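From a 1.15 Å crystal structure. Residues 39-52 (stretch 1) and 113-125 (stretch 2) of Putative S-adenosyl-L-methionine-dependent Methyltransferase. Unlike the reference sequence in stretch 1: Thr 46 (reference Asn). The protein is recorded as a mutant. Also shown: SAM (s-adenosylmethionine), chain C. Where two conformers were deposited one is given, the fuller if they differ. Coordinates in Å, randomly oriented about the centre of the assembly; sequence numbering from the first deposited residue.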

ATOM      1  N   ARG A  39     -14.024   2.397   7.264  1.00  7.47           N
ATOM      2  CA  ARG A  39     -14.430   3.285   6.204  0.52  8.07           C
ATOM      3  C   ARG A  39     -15.378   2.620   5.190  1.00 10.01           C
ATOM      4  O   ARG A  39     -16.329   3.236   4.747  1.00 10.10           O
ATOM      5  CB  ARG A  39     -13.185   3.872   5.553  0.52  7.49           C
ATOM      6  CG  ARG A  39     -13.497   5.070   4.740  0.52  7.20           C
ATOM      7  CD  ARG A  39     -12.255   5.799   4.244  0.52  7.52           C
ATOM      8  NE  ARG A  39     -12.683   6.888   3.402  0.52  6.54           N
ATOM      9  CZ  ARG A  39     -12.400   8.179   3.565  0.52  8.59           C
ATOM     10  NH1 ARG A  39     -11.485   8.628   4.417  0.52  7.08           N
ATOM     11  NH2 ARG A  39     -12.969   9.030   2.758  0.52  7.93           N
ATOM     12  N   PHE A  40     -15.024   1.392   4.735  1.00  9.61           N
ATOM     13  CA  PHE A  40     -15.768   0.743   3.703  1.00  8.65           C
ATOM     14  C   PHE A  40     -16.683  -0.363   4.140  1.00  8.39           C
ATOM     15  O   PHE A  40     -17.576  -0.721   3.389  1.00  9.72           O
ATOM     16  CB  PHE A  40     -14.818   0.212   2.637  1.00  8.88           C
ATOM     17  CG  PHE A  40     -13.817   1.221   2.140  1.00  8.23           C
ATOM     18  CD1 PHE A  40     -14.216   2.378   1.511  1.00  8.94           C
ATOM     19  CD2 PHE A  40     -12.476   1.025   2.341  1.00 10.04           C
ATOM     20  CE1 PHE A  40     -13.299   3.292   1.064  1.00  9.70           C
ATOM     21  CE2 PHE A  40     -11.544   1.936   1.903  1.00 12.97           C
ATOM     22  CZ  PHE A  40     -11.962   3.079   1.262  1.00 12.09           C
ATOM     23  N   GLY A  41     -16.498  -0.905   5.329  1.00  7.85           N
ATOM     24  CA  GLY A  41     -17.358  -1.996   5.762  1.00  8.79           C
ATOM     25  C   GLY A  41     -17.152  -3.298   5.011  1.00  8.85           C
ATOM     26  O   GLY A  41     -18.030  -4.168   5.067  1.00 10.77           O
ATOM     27  N   ILE A  42     -16.019  -3.433   4.307  1.00  8.99           N
ATOM     28  CA  ILE A  42     -15.652  -4.665   3.586  1.00  9.47           C
ATOM     29  C   ILE A  42     -14.804  -5.482   4.535  1.00  8.66           C
ATOM     30  O   ILE A  42     -13.768  -5.005   5.004  1.00  9.73           O
ATOM     31  CB  ILE A  42     -14.906  -4.407   2.261  1.00  9.34           C
ATOM     32  CG1 ILE A  42     -15.579  -3.317   1.400  1.00  9.24           C
ATOM     33  CG2 ILE A  42     -14.815  -5.710   1.479  1.00 10.11           C
ATOM     34  CD1 ILE A  42     -14.666  -2.741   0.316  1.00 12.39           C
ATOM     35  N   THR A  43     -15.273  -6.689   4.874  1.00  9.48           N
ATOM     36  CA  THR A  43     -14.597  -7.491   5.934  1.00 10.42           C
ATOM     37  C   THR A  43     -14.198  -8.913   5.459  1.00  9.48           C
ATOM     38  O   THR A  43     -13.721  -9.721   6.218  1.00 10.21           O
ATOM     39  CB  THR A  43     -15.495  -7.580   7.165  1.00 11.69           C
ATOM     40  OG1 THR A  43     -16.758  -8.153   6.806  1.00 14.96           O
ATOM     41  CG2 THR A  43     -15.741  -6.201   7.771  1.00 14.68           C
ATOM     42  N   ALA A  44     -14.622  -9.233   4.251  1.00  9.15           N
ATOM     43  CA  ALA A  44     -14.368 -10.508   3.625  1.00  9.37           C
ATOM     44  C   ALA A  44     -14.298 -10.384   2.113  1.00  9.19           C
ATOM     45  O   ALA A  44     -14.580  -9.328   1.550  1.00 11.46           O
ATOM     46  CB  ALA A  44     -15.435 -11.571   4.054  1.00 10.44           C
ATOM     47  N   GLY A  45     -13.991 -11.480   1.458  1.00 10.43           N
ATOM     48  CA  GLY A  45     -13.771 -11.494   0.011  1.00 10.01           C
ATOM     49  C   GLY A  45     -12.269 -11.451  -0.242  1.00 10.00           C
ATOM     50  O   GLY A  45     -11.482 -12.035   0.514  1.00 11.67           O
ATOM     51  N   THR A  46     -11.877 -10.739  -1.275  1.00  8.32           N
ATOM     52  CA  THR A  46     -10.484 -10.680  -1.692  1.00  8.24           C
ATOM     53  C   THR A  46      -9.905  -9.293  -1.509  1.00  8.40           C
ATOM     54  O   THR A  46     -10.530  -8.275  -1.814  1.00  9.29           O
ATOM     55  CB  THR A  46     -10.411 -11.088  -3.165  1.00  9.68           C
ATOM     56  OG1 THR A  46     -11.274 -10.183  -3.875  1.00 12.55           O
ATOM     57  CG2 THR A  46     -10.820 -12.546  -3.372  1.00 11.03           C
ATOM     58  N   CYS A  47      -8.705  -9.259  -0.966  1.00  7.79           N
ATOM     59  CA  CYS A  47      -7.953  -8.022  -0.757  1.00  7.37           C
ATOM     60  C   CYS A  47      -6.554  -8.159  -1.326  1.00  6.93           C
ATOM     61  O   CYS A  47      -5.877  -9.160  -1.053  1.00  8.49           O
ATOM     62  CB  CYS A  47      -7.862  -7.703   0.739  1.00  8.02           C
ATOM     63  SG  CYS A  47      -6.870  -6.265   1.151  1.00 10.58           S
ATOM     64  N   ILE A  48      -6.152  -7.189  -2.138  1.00  6.83           N
ATOM     65  CA  ILE A  48      -4.801  -7.156  -2.695  1.00  6.92           C
ATOM     66  C   ILE A  48      -4.058  -6.007  -2.026  1.00  6.74           C
ATOM     67  O   ILE A  48      -4.561  -4.886  -2.001  1.00  7.56           O
ATOM     68  CB  ILE A  48      -4.785  -6.934  -4.223  1.00  8.48           C
ATOM     69  CG1 ILE A  48      -5.744  -7.874  -4.958  1.00 10.58           C
ATOM     70  CG2 ILE A  48      -3.381  -7.024  -4.755  1.00 10.64           C
ATOM     71  CD1 ILE A  48      -5.583  -9.341  -4.726  1.00 12.24           C
ATOM     72  N   ASP A  49      -2.887  -6.302  -1.448  1.00  7.07           N
ATOM     73  CA  ASP A  49      -1.987  -5.329  -0.829  1.00  6.60           C
ATOM     74  C   ASP A  49      -0.823  -5.136  -1.802  1.00  6.67           C
ATOM     75  O   ASP A  49       0.027  -6.003  -1.972  1.00  8.14           O
ATOM     76  CB  ASP A  49      -1.537  -5.873   0.525  1.00  7.17           C
ATOM     77  CG  ASP A  49      -0.593  -4.961   1.276  1.00  7.98           C
ATOM     78  OD1 ASP A  49      -0.422  -3.802   0.855  1.00  9.38           O
ATOM     79  OD2 ASP A  49      -0.030  -5.441   2.290  1.00  8.93           O
ATOM     80  N   ILE A  50      -0.813  -3.983  -2.469  1.00  6.49           N
ATOM     81  CA  ILE A  50       0.177  -3.682  -3.502  1.00  6.46           C
ATOM     82  C   ILE A  50       1.393  -3.011  -2.882  1.00  6.15           C
ATOM     83  O   ILE A  50       1.286  -2.014  -2.180  1.00  7.92           O
ATOM     84  CB  ILE A  50      -0.423  -2.828  -4.616  1.00  7.77           C
ATOM     85  CG1 ILE A  50      -1.619  -3.577  -5.266  1.00  9.01           C
ATOM     86  CG2 ILE A  50       0.660  -2.472  -5.666  1.00  8.68           C
ATOM     87  CD1 ILE A  50      -2.315  -2.777  -6.357  1.00 10.96           C
ATOM     88  N   GLY A  51       2.562  -3.558  -3.175  1.00  6.58           N
ATOM     89  CA  GLY A  51       3.798  -3.094  -2.581  1.00  6.69           C
ATOM     90  C   GLY A  51       3.819  -3.452  -1.107  1.00  6.03           C
ATOM     91  O   GLY A  51       4.135  -2.624  -0.244  1.00  7.71           O
ATOM     92  N   SER A  52       3.497  -4.717  -0.828  1.00  6.38           N
ATOM     93  CA  SER A  52       3.291  -5.212   0.507  1.00  6.50           C
ATOM     94  C   SER A  52       4.549  -5.227   1.386  1.00  6.71           C
ATOM     95  O   SER A  52       4.445  -5.231   2.613  1.00  7.54           O
ATOM     96  CB  SER A  52       2.674  -6.619   0.413  1.00  7.66           C
ATOM     97  OG  SER A  52       3.323  -7.411  -0.583  1.00  7.63           O
TER
HETATM   98  N   SAM C 220       3.645  -1.609   2.354  1.00 11.17           N
HETATM   99  CA  SAM C 220       4.796  -1.851   3.263  1.00 10.23           C
HETATM  100  C   SAM C 220       4.623  -1.064   4.532  1.00 10.24           C
HETATM  101  O   SAM C 220       3.837  -0.113   4.541  1.00 12.13           O
HETATM  102  OXT SAM C 220       5.312  -1.362   5.501  1.00  9.97           O
HETATM  103  CB  SAM C 220       6.103  -1.537   2.561  1.00 12.38           C
HETATM  104  CG  SAM C 220       6.298  -0.114   2.146  1.00 14.87           C
HETATM  105  SD  SAM C 220       7.897   0.055   1.329  1.00 16.84           S
HETATM  106  CE  SAM C 220       8.147   1.747   1.794  1.00 15.58           C
HETATM  107  C5' SAM C 220       7.466   0.155  -0.488  1.00 18.30           C
HETATM  108  C4' SAM C 220       7.290  -1.177  -1.277  1.00 13.14           C
HETATM  109  O4' SAM C 220       6.711  -1.100  -2.621  1.00 10.62           O
HETATM  110  C3' SAM C 220       8.578  -2.034  -1.361  1.00 10.61           C
HETATM  111  O3' SAM C 220       8.339  -3.252  -0.725  1.00 12.49           O
HETATM  112  C2' SAM C 220       8.791  -2.191  -2.869  1.00  8.59           C
HETATM  113  O2' SAM C 220       9.485  -3.340  -3.298  1.00  9.52           O
HETATM  114  C1' SAM C 220       7.356  -2.088  -3.414  1.00  8.82           C
HETATM  115  N9  SAM C 220       7.274  -1.643  -4.815  1.00  7.85           N
HETATM  116  C8  SAM C 220       7.827  -0.501  -5.343  1.00  7.95           C
HETATM  117  N7  SAM C 220       7.481  -0.362  -6.645  1.00  7.97           N
HETATM  118  C5  SAM C 220       6.711  -1.450  -6.961  1.00  7.51           C
HETATM  119  C6  SAM C 220       6.102  -1.878  -8.143  1.00  7.77           C
HETATM  120  N6  SAM C 220       6.225  -1.256  -9.331  1.00  9.01           N
HETATM  121  N1  SAM C 220       5.352  -3.000  -8.080  1.00  8.16           N
HETATM  122  C2  SAM C 220       5.232  -3.718  -6.914  1.00  8.87           C
HETATM  123  N3  SAM C 220       5.859  -3.377  -5.753  1.00  8.31           N
HETATM  124  C4  SAM C 220       6.558  -2.245  -5.815  1.00  7.60           C
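Stretch 2 (113-125) DLIVSRGSVFFWE

Stretch 2 lies alongside stretch 1 as a neighbouring parallel β-strand, hydrogen-bonded to it along its length and closed by a loop that, with the end of stretch 1, holds S-adenosylmethionine. The direction follows from the strand axes: 46-50 and 114-118 run the same way, with N-to-C vectors 21° apart (signed crossing angle -21°) and a closest approach of 4.6 Å. Residues 114-118 are extended, with phi from -165° to -120° and psi from 123° to 157°. The register is constant, Cys 47 facing Leu 114, Ile 48 facing Ile 115 and Asp 49 facing Val 116, with CA-CA separations of 4.7, 4.8 and 4.8 Å.

The hydrogen bonds confirm this pairing. Leu 114 N donates to Thr 46 O (3.1 Å), Ile 48 N to Leu 114 O (3.0 Å), Val 116 N to Ile 48 O (2.8 Å) and Ile 50 N to Val 116 O (2.9 Å). Ile 48 thus uses both its N and its O, straddling Ile 115 as expected of a parallel ladder. The N-H...O angles are 160° to 167° for the last three but 140° for the first, so the ladder is less regular where it begins. CA-H...O contacts, such as Cys 47 CA to Leu 114 O at 3.2 Å, lie between the conventional bonds.

At that beginning, Asp 113 folds its side chain toward stretch 1. Its OD2 accepts from Thr 46 N at 2.9 Å (164°), while Asp 113 N donates to Thr 46 OG1 at 3.0 Å. Thr 46 differs from the reference sequence, so this last bond belongs to the deposited variant. Gly 45 leaves room for the carboxylate: an ideal CB there would fall 2.1 Å from Asp 113 OD2.

Side chains alternate across the sheet. On the face of Cys 47, Asp 49, Leu 114 and Val 116, Cys 47 SG lies 3.9 Å from Leu 114 CD2 and 4.1 Å from Val 116 CG2. Leu 114 also reaches the preceding segment, its CD1 being 4.2 Å from Phe 40 CD2 and 4.4 Å from Ile 42 CD1. Ile 48 and Ile 115 share the other face. Ile 50 points sideways, packing its CD1 against Ile 115 CG2 at 3.5 Å and its CG2 against Trp 124 CZ2 at 3.7 Å.

Beyond the ladder, side chains and water take over the polar contacts. Ser 117 OG donates to Ile 50 O at 2.7 Å, and a water accepts from Arg 118 N (2.9 Å) while lying 2.6 Å from Asp 49 OD1, to which it donates. Gly 51, at phi 69°, turns the chain; an ideal CB would come within 2.1 Å of Ser 120 OG. That hydroxyl instead donates to SAM O4' (2.8 Å) and accepts from Trp 124 NE1 (2.9 Å). Both strand ends meet at the ligand, where SAM N donates to Gly 51 O at 2.8 Å and to Arg 118 O at 3.0 Å.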

ATOM      1  N   ASP A 113     -12.135  -7.328  -4.190  1.00  7.19           N
ATOM      2  CA  ASP A 113     -13.106  -6.504  -3.472  1.00  7.38           C
ATOM      3  C   ASP A 113     -12.498  -5.226  -2.900  1.00  6.64           C
ATOM      4  O   ASP A 113     -13.163  -4.209  -2.771  1.00  8.16           O
ATOM      5  CB  ASP A 113     -13.736  -7.334  -2.346  1.00  8.05           C
ATOM      6  CG  ASP A 113     -14.536  -8.509  -2.879  1.00  9.94           C
ATOM      7  OD1 ASP A 113     -15.554  -8.274  -3.569  1.00 14.44           O
ATOM      8  OD2 ASP A 113     -14.156  -9.646  -2.615  1.00 11.64           O
ATOM      9  N   LEU A 114     -11.235  -5.325  -2.530  1.00  6.67           N
ATOM     10  CA  LEU A 114     -10.498  -4.247  -1.889  1.00  6.74           C
ATOM     11  C   LEU A 114      -9.056  -4.273  -2.330  1.00  5.77           C
ATOM     12  O   LEU A 114      -8.467  -5.338  -2.412  1.00  6.67           O
ATOM     13  CB  LEU A 114     -10.551  -4.395  -0.367  1.00  7.25           C
ATOM     14  CG  LEU A 114      -9.792  -3.372   0.466  1.00  8.21           C
ATOM     15  CD1 LEU A 114     -10.356  -1.954   0.321  1.00  9.19           C
ATOM     16  CD2 LEU A 114      -9.785  -3.831   1.958  1.00 10.58           C
ATOM     17  N   ILE A 115      -8.516  -3.118  -2.680  1.00  5.65           N
ATOM     18  CA  ILE A 115      -7.098  -2.979  -3.007  1.00  5.52           C
ATOM     19  C   ILE A 115      -6.518  -1.930  -2.081  1.00  6.04           C
ATOM     20  O   ILE A 115      -7.005  -0.788  -2.042  1.00  7.49           O
ATOM     21  CB  ILE A 115      -6.863  -2.582  -4.478  1.00  6.16           C
ATOM     22  CG1 ILE A 115      -7.500  -3.608  -5.410  1.00  7.43           C
ATOM     23  CG2 ILE A 115      -5.399  -2.375  -4.753  1.00  7.77           C
ATOM     24  CD1 ILE A 115      -7.477  -3.218  -6.903  1.00  8.26           C
ATOM     25  N   VAL A 116      -5.482  -2.305  -1.337  1.00  5.68           N
ATOM     26  CA  VAL A 116      -4.802  -1.404  -0.434  1.00  6.11           C
ATOM     27  C   VAL A 116      -3.334  -1.297  -0.832  1.00  5.70           C
ATOM     28  O   VAL A 116      -2.792  -2.176  -1.465  1.00  6.47           O
ATOM     29  CB  VAL A 116      -4.929  -1.882   1.048  1.00  7.08           C
ATOM     30  CG1 VAL A 116      -6.405  -2.050   1.444  1.00  8.57           C
ATOM     31  CG2 VAL A 116      -4.147  -3.181   1.307  1.00  8.27           C
ATOM     32  N   SER A 117      -2.696  -0.204  -0.441  1.00  6.22           N
ATOM     33  CA  SER A 117      -1.266  -0.033  -0.681  1.00  6.34           C
ATOM     34  C   SER A 117      -0.755   1.105   0.171  1.00  6.36           C
ATOM     35  O   SER A 117      -1.314   2.209   0.135  1.00  6.83           O
ATOM     36  CB  SER A 117      -1.033   0.337  -2.118  1.00  7.27           C
ATOM     37  OG  SER A 117       0.340   0.533  -2.397  1.00  7.35           O
ATOM     38  N   ARG A 118       0.313   0.841   0.933  1.00  5.94           N
ATOM     39  CA  ARG A 118       0.949   1.856   1.758  1.00  6.28           C
ATOM     40  C   ARG A 118       2.376   2.048   1.344  1.00  6.61           C
ATOM     41  O   ARG A 118       3.150   1.094   1.272  1.00  8.17           O
ATOM     42  CB  ARG A 118       0.912   1.487   3.244  1.00  6.35           C
ATOM     43  CG  ARG A 118       1.523   2.545   4.117  1.00  7.49           C
ATOM     44  CD  ARG A 118       1.703   2.111   5.597  1.00  7.54           C
ATOM     45  NE  ARG A 118       2.366   3.184   6.302  1.00  8.26           N
ATOM     46  CZ  ARG A 118       3.672   3.446   6.186  1.00  8.17           C
ATOM     47  NH1 ARG A 118       4.457   2.591   5.566  1.00  9.56           N
ATOM     48  NH2 ARG A 118       4.171   4.531   6.731  1.00  9.70           N
ATOM     49  N   GLY A 119       2.770   3.288   1.144  0.50  6.73           N
ATOM     50  CA  GLY A 119       4.165   3.592   0.913  0.50  7.78           C
ATOM     51  C   GLY A 119       4.809   3.107  -0.352  0.50  7.67           C
ATOM     52  O   GLY A 119       6.036   3.034  -0.384  0.50  8.95           O
ATOM     53  N   SER A 120       4.017   2.652  -1.325  1.00  9.05           N
ATOM     54  CA  SER A 120       4.498   2.198  -2.616  1.00  7.91           C
ATOM     55  C   SER A 120       4.247   3.160  -3.779  1.00  8.02           C
ATOM     56  O   SER A 120       5.121   3.335  -4.629  1.00  8.54           O
ATOM     57  CB  SER A 120       3.865   0.823  -2.856  1.00  9.18           C
ATOM     58  OG  SER A 120       4.516   0.097  -3.879  1.00  8.94           O
ATOM     59  N   VAL A 121       3.074   3.793  -3.792  1.00  7.52           N
ATOM     60  CA  VAL A 121       2.675   4.624  -4.910  1.00  7.57           C
ATOM     61  C   VAL A 121       3.662   5.732  -5.220  1.00  8.43           C
ATOM     62  O   VAL A 121       3.788   6.138  -6.363  1.00  9.93           O
ATOM     63  CB  VAL A 121       1.235   5.190  -4.694  1.00  7.75           C
ATOM     64  CG1 VAL A 121       1.182   6.154  -3.516  1.00  8.23           C
ATOM     65  CG2 VAL A 121       0.701   5.842  -5.966  1.00  9.64           C
ATOM     66  N   PHE A 122       4.356   6.220  -4.193  1.00  7.65           N
ATOM     67  CA  PHE A 122       5.290   7.336  -4.326  1.00  8.29           C
ATOM     68  C   PHE A 122       6.529   6.960  -5.117  1.00  9.16           C
ATOM     69  O   PHE A 122       7.264   7.834  -5.555  1.00 11.83           O
ATOM     70  CB  PHE A 122       5.663   7.870  -2.939  1.00  9.11           C
ATOM     71  CG  PHE A 122       4.470   8.210  -2.104  1.00  8.92           C
ATOM     72  CD1 PHE A 122       3.574   9.179  -2.473  1.00 10.11           C
ATOM     73  CD2 PHE A 122       4.204   7.490  -0.979  1.00 10.96           C
ATOM     74  CE1 PHE A 122       2.466   9.444  -1.709  1.00 11.17           C
ATOM     75  CE2 PHE A 122       3.081   7.745  -0.209  1.00 12.91           C
ATOM     76  CZ  PHE A 122       2.227   8.721  -0.569  1.00 12.80           C
ATOM     77  N   PHE A 123       6.729   5.669  -5.337  1.00  8.40           N
ATOM     78  CA  PHE A 123       7.887   5.168  -6.086  1.00 10.10           C
ATOM     79  C   PHE A 123       7.553   4.729  -7.510  1.00 10.76           C
ATOM     80  O   PHE A 123       8.460   4.582  -8.329  1.00 15.74           O
ATOM     81  CB  PHE A 123       8.526   3.963  -5.365  1.00  9.79           C
ATOM     82  CG  PHE A 123       9.061   4.285  -4.001  1.00  8.46           C
ATOM     83  CD1 PHE A 123      10.206   5.042  -3.838  1.00  9.80           C
ATOM     84  CD2 PHE A 123       8.442   3.808  -2.869  1.00  8.61           C
ATOM     85  CE1 PHE A 123      10.705   5.279  -2.529  1.00 10.79           C
ATOM     86  CE2 PHE A 123       8.935   4.040  -1.623  1.00 10.41           C
ATOM     87  CZ  PHE A 123      10.038   4.810  -1.451  1.00 10.35           C
ATOM     88  N   TRP A 124       6.294   4.499  -7.832  1.00 10.63           N
ATOM     89  CA  TRP A 124       5.969   3.896  -9.121  1.00 10.83           C
ATOM     90  C   TRP A 124       6.332   4.733 -10.308  1.00 11.50           C
ATOM     91  O   TRP A 124       6.044   5.908 -10.334  1.00 11.52           O
ATOM     92  CB  TRP A 124       4.475   3.524  -9.249  1.00 10.25           C
ATOM     93  CG  TRP A 124       3.992   2.599  -8.198  1.00  9.23           C
ATOM     94  CD1 TRP A 124       4.742   1.757  -7.410  1.00  9.94           C
ATOM     95  CD2 TRP A 124       2.631   2.397  -7.805  1.00  9.22           C
ATOM     96  NE1 TRP A 124       3.930   1.065  -6.546  1.00 10.84           N
ATOM     97  CE2 TRP A 124       2.634   1.472  -6.743  1.00  8.27           C
ATOM     98  CE3 TRP A 124       1.413   2.916  -8.228  1.00  9.17           C
ATOM     99  CZ2 TRP A 124       1.461   1.061  -6.125  1.00  9.88           C
ATOM    100  CZ3 TRP A 124       0.257   2.530  -7.587  1.00 10.31           C
ATOM    101  CH2 TRP A 124       0.291   1.613  -6.546  1.00  9.71           C
ATOM    102  N   GLU A 125       6.958   4.084 -11.284  1.00 11.93           N
ATOM    103  CA  GLU A 125       7.240   4.692 -12.579  0.50 13.50           C
ATOM    104  C   GLU A 125       5.881   4.624 -13.338  1.00 13.77           C
ATOM    105  O   GLU A 125       4.993   3.949 -12.893  1.00 15.88           O
ATOM    106  CB  GLU A 125       8.343   3.863 -13.296  0.50 14.72           C
ATOM    107  CG  GLU A 125       9.683   3.850 -12.542  0.50 19.73           C
ATOM    108  CD  GLU A 125      10.713   2.832 -13.072  0.50 22.67           C
ATOM    109  OE1 GLU A 125      10.421   2.078 -14.034  0.50 21.97           O
ATOM    110  OE2 GLU A 125      11.827   2.783 -12.498  0.50 24.70           O
TER
HETATM  111  O   HOH W   1       1.328  -1.851   0.874  1.00  9.60           O